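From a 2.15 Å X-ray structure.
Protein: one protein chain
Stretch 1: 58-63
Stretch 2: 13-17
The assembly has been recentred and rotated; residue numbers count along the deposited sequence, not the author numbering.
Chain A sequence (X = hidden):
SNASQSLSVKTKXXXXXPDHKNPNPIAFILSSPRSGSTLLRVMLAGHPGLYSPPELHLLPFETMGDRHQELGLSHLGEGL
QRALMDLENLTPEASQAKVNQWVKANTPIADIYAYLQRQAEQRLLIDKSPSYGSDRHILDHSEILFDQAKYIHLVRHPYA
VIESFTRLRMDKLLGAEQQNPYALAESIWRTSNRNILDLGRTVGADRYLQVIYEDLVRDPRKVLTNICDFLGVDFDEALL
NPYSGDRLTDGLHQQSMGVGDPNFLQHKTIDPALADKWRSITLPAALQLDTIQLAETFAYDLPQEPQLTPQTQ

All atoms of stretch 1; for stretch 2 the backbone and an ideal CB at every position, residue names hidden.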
# COMPACT_ATOMS: atom_id res chain seq x y z
N LEU A 58 -6.82 7.64 1.47
CA LEU A 58 -8.12 8.16 0.99
C LEU A 58 -9.28 7.15 1.08
O LEU A 58 -10.37 7.51 1.50
CB LEU A 58 -7.96 8.57 -0.48
CG LEU A 58 -7.08 9.81 -0.78
CD1 LEU A 58 -6.76 9.91 -2.28
CD2 LEU A 58 -7.78 11.08 -0.28
N LEU A 59 -9.04 5.89 0.69
CA LEU A 59 -10.05 4.83 0.64
C LEU A 59 -10.95 4.64 1.88
O LEU A 59 -12.14 4.43 1.66
CB LEU A 59 -9.43 3.52 0.13
CG LEU A 59 -10.36 2.47 -0.50
CD1 LEU A 59 -10.98 3.00 -1.79
CD2 LEU A 59 -9.58 1.22 -0.83
N PRO A 60 -10.48 4.77 3.17
CA PRO A 60 -11.38 4.55 4.32
C PRO A 60 -12.49 5.57 4.53
O PRO A 60 -13.32 5.38 5.43
CB PRO A 60 -10.44 4.64 5.52
CG PRO A 60 -9.07 4.41 4.99
CD PRO A 60 -9.09 4.97 3.63
N PHE A 61 -12.48 6.66 3.77
CA PHE A 61 -13.39 7.80 4.00
C PHE A 61 -14.31 8.07 2.85
O PHE A 61 -13.97 7.81 1.70
CB PHE A 61 -12.53 9.05 4.28
CG PHE A 61 -11.43 8.77 5.28
CD1 PHE A 61 -11.72 8.59 6.63
CD2 PHE A 61 -10.11 8.62 4.86
CE1 PHE A 61 -10.70 8.31 7.55
CE2 PHE A 61 -9.10 8.31 5.78
CZ PHE A 61 -9.41 8.16 7.12
N GLU A 62 -15.47 8.62 3.15
CA GLU A 62 -16.49 8.97 2.19
C GLU A 62 -16.12 10.33 1.52
O GLU A 62 -16.05 10.42 0.29
CB GLU A 62 -17.85 9.03 2.92
CG GLU A 62 -19.05 9.20 2.02
CD GLU A 62 -19.24 8.07 1.05
OE1 GLU A 62 -19.78 7.01 1.45
OE2 GLU A 62 -18.84 8.24 -0.13
N THR A 63 -15.87 11.35 2.35
CA THR A 63 -15.53 12.71 1.95
C THR A 63 -14.29 13.18 2.71
O THR A 63 -13.96 12.63 3.78
CB THR A 63 -16.67 13.71 2.30
OG1 THR A 63 -16.61 13.99 3.70
CG2 THR A 63 -18.07 13.23 1.87
N UNK A 13 -21.46 1.16 8.21
CA UNK A 13 -21.69 2.45 7.53
C UNK A 13 -21.60 2.27 6.01
O UNK A 13 -20.52 2.01 5.52
CB UNK A 13 -20.68 3.50 8.00
N UNK A 14 -22.72 2.39 5.28
CA UNK A 14 -22.79 2.18 3.82
C UNK A 14 -22.03 3.20 3.01
O UNK A 14 -22.07 4.40 3.32
CB UNK A 14 -24.25 2.19 3.36
N UNK A 15 -21.36 2.73 1.93
CA UNK A 15 -20.64 3.60 1.02
C UNK A 15 -21.61 4.24 0.04
O UNK A 15 -22.51 3.57 -0.48
CB UNK A 15 -19.55 2.82 0.27
N UNK A 16 -21.43 5.54 -0.24
CA UNK A 16 -22.22 6.24 -1.25
C UNK A 16 -21.80 5.68 -2.61
O UNK A 16 -20.60 5.66 -2.95
CB UNK A 16 -22.02 7.76 -1.18
N UNK A 17 -22.77 5.15 -3.36
CA UNK A 17 -22.54 4.62 -4.70
C UNK A 17 -22.47 5.81 -5.65
O UNK A 17 -23.42 6.60 -5.68
CB UNK A 17 -23.63 3.63 -5.12

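Position 13 opens the stretch. Its CA-to-CB bond points toward stretch 1, but nothing of that stretch lies within 5.5 Å of the ideal CB. The geometry sets no size limit here and offers no partner close at hand. A polar or charged chain would suit it, and so would many others. The residue is Lys13. Its nearest approach is Lys13 NZ to Glu62 CB, 6.0 Å, which is too far for a contact.

Position 14 points away, with extended backbone angles of -66/141. Its CB faces open space as far as stretch 1 is concerned, so almost any side chain would fit, and a polar one is a natural choice. The deposited residue is Gln14, and its side chain leads off from the contact. What matters here is the backbone. Gln14 O accepts a hydrogen bond from a water at 2.8 Å, and the same water donates to Glu62 OE1 at 2.7 Å. The water thus links two acceptors that cannot bond to each other directly.

Position 15 has its CA 6.9 Å from that of Glu62, the closest CA pair across the stretches. The CA-to-CB bond runs sideways, and the ideal CB is 4.4 Å from Glu62 OE1. A short side chain would stop near the carboxylate. A long one can turn along stretch 1 toward the backbone of the turn from Leu58 to Phe61, where carbonyl oxygens are available. A large aromatic or a long flexible chain could make use of this, and a donor at its end would find acceptors. The residue is Trp15. With chi1 at -67° (m) and chi2 at 121°, the indole extends to the turn. Its CH2 atom lies 3.2 Å from Pro60 O, which sits at the ring edge, near its plane. Such an approach sets the slightly positive C-H rim against a carbonyl oxygen. Leu59 O is farther off, 3.9 Å from Trp15 CH2, and Phe61 C is 3.8 Å from Trp15 CZ3. Glu62 OE1 is also at the edge, 3.6 Å from Trp15 CE3. The ring NE1 is hydrogen-bonded elsewhere in the structure.

Position 16 points toward stretch 1. Its ideal CB is 3.4 Å from Glu62 OE2, so the carboxylate is the main feature it meets. A polar or positively charged side chain would suit, and a small one would also do, because the backbone N-H can serve the acid with any residue but proline. The residue is Gln16. Its N donates to Glu62 OE1 at 2.8 Å with an angle of 166°, a nearly straight bond and the single direct hydrogen bond between the stretches. Gln16 CB packs 3.3 Å from Glu62 OE2, but the end of the side chain leads away.

Position 17 points away and has no neighbour from stretch 1 near its CB. Stretch 1 sets no demand here, so many side chains would fit, a polar or charged one among them. It is Lys17, which makes no contact with stretch 1.

Stretch 2 (13-17) KQWQK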
# COMPACT_ATOMS: atom_id res chain seq x y z
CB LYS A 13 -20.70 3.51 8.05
CG LYS A 13 -21.03 4.93 7.65
CD LYS A 13 -21.32 5.81 8.86
CE LYS A 13 -20.11 6.52 9.43
NZ LYS A 13 -19.61 7.59 8.52
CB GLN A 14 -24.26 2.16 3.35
CG GLN A 14 -25.03 0.91 3.72
CD GLN A 14 -26.45 0.89 3.20
OE1 GLN A 14 -26.96 1.86 2.62
NE2 GLN A 14 -27.12 -0.23 3.41
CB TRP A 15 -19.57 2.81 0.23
CG TRP A 15 -18.42 2.27 1.04
CD1 TRP A 15 -18.04 0.97 1.17
CD2 TRP A 15 -17.51 3.04 1.85
NE1 TRP A 15 -16.98 0.87 2.03
CE2 TRP A 15 -16.63 2.13 2.46
CE3 TRP A 15 -17.37 4.41 2.14
CZ2 TRP A 15 -15.59 2.54 3.30
CZ3 TRP A 15 -16.34 4.82 2.97
CH2 TRP A 15 -15.47 3.89 3.54
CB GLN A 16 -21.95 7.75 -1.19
CG GLN A 16 -22.84 8.60 -2.09
CD GLN A 16 -24.28 8.59 -1.65
OE1 GLN A 16 -24.68 9.28 -0.70
NE2 GLN A 16 -25.09 7.78 -2.33
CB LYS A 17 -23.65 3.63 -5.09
CG LYS A 17 -23.41 2.25 -4.51
CD LYS A 17 -24.52 1.27 -4.86
CE LYS A 17 -24.91 0.39 -3.69
NZ LYS A 17 -23.78 -0.45 -3.20
O HOH W 1 -20.25 6.47 4.03
O HOH W 2 -18.22 6.34 -1.78
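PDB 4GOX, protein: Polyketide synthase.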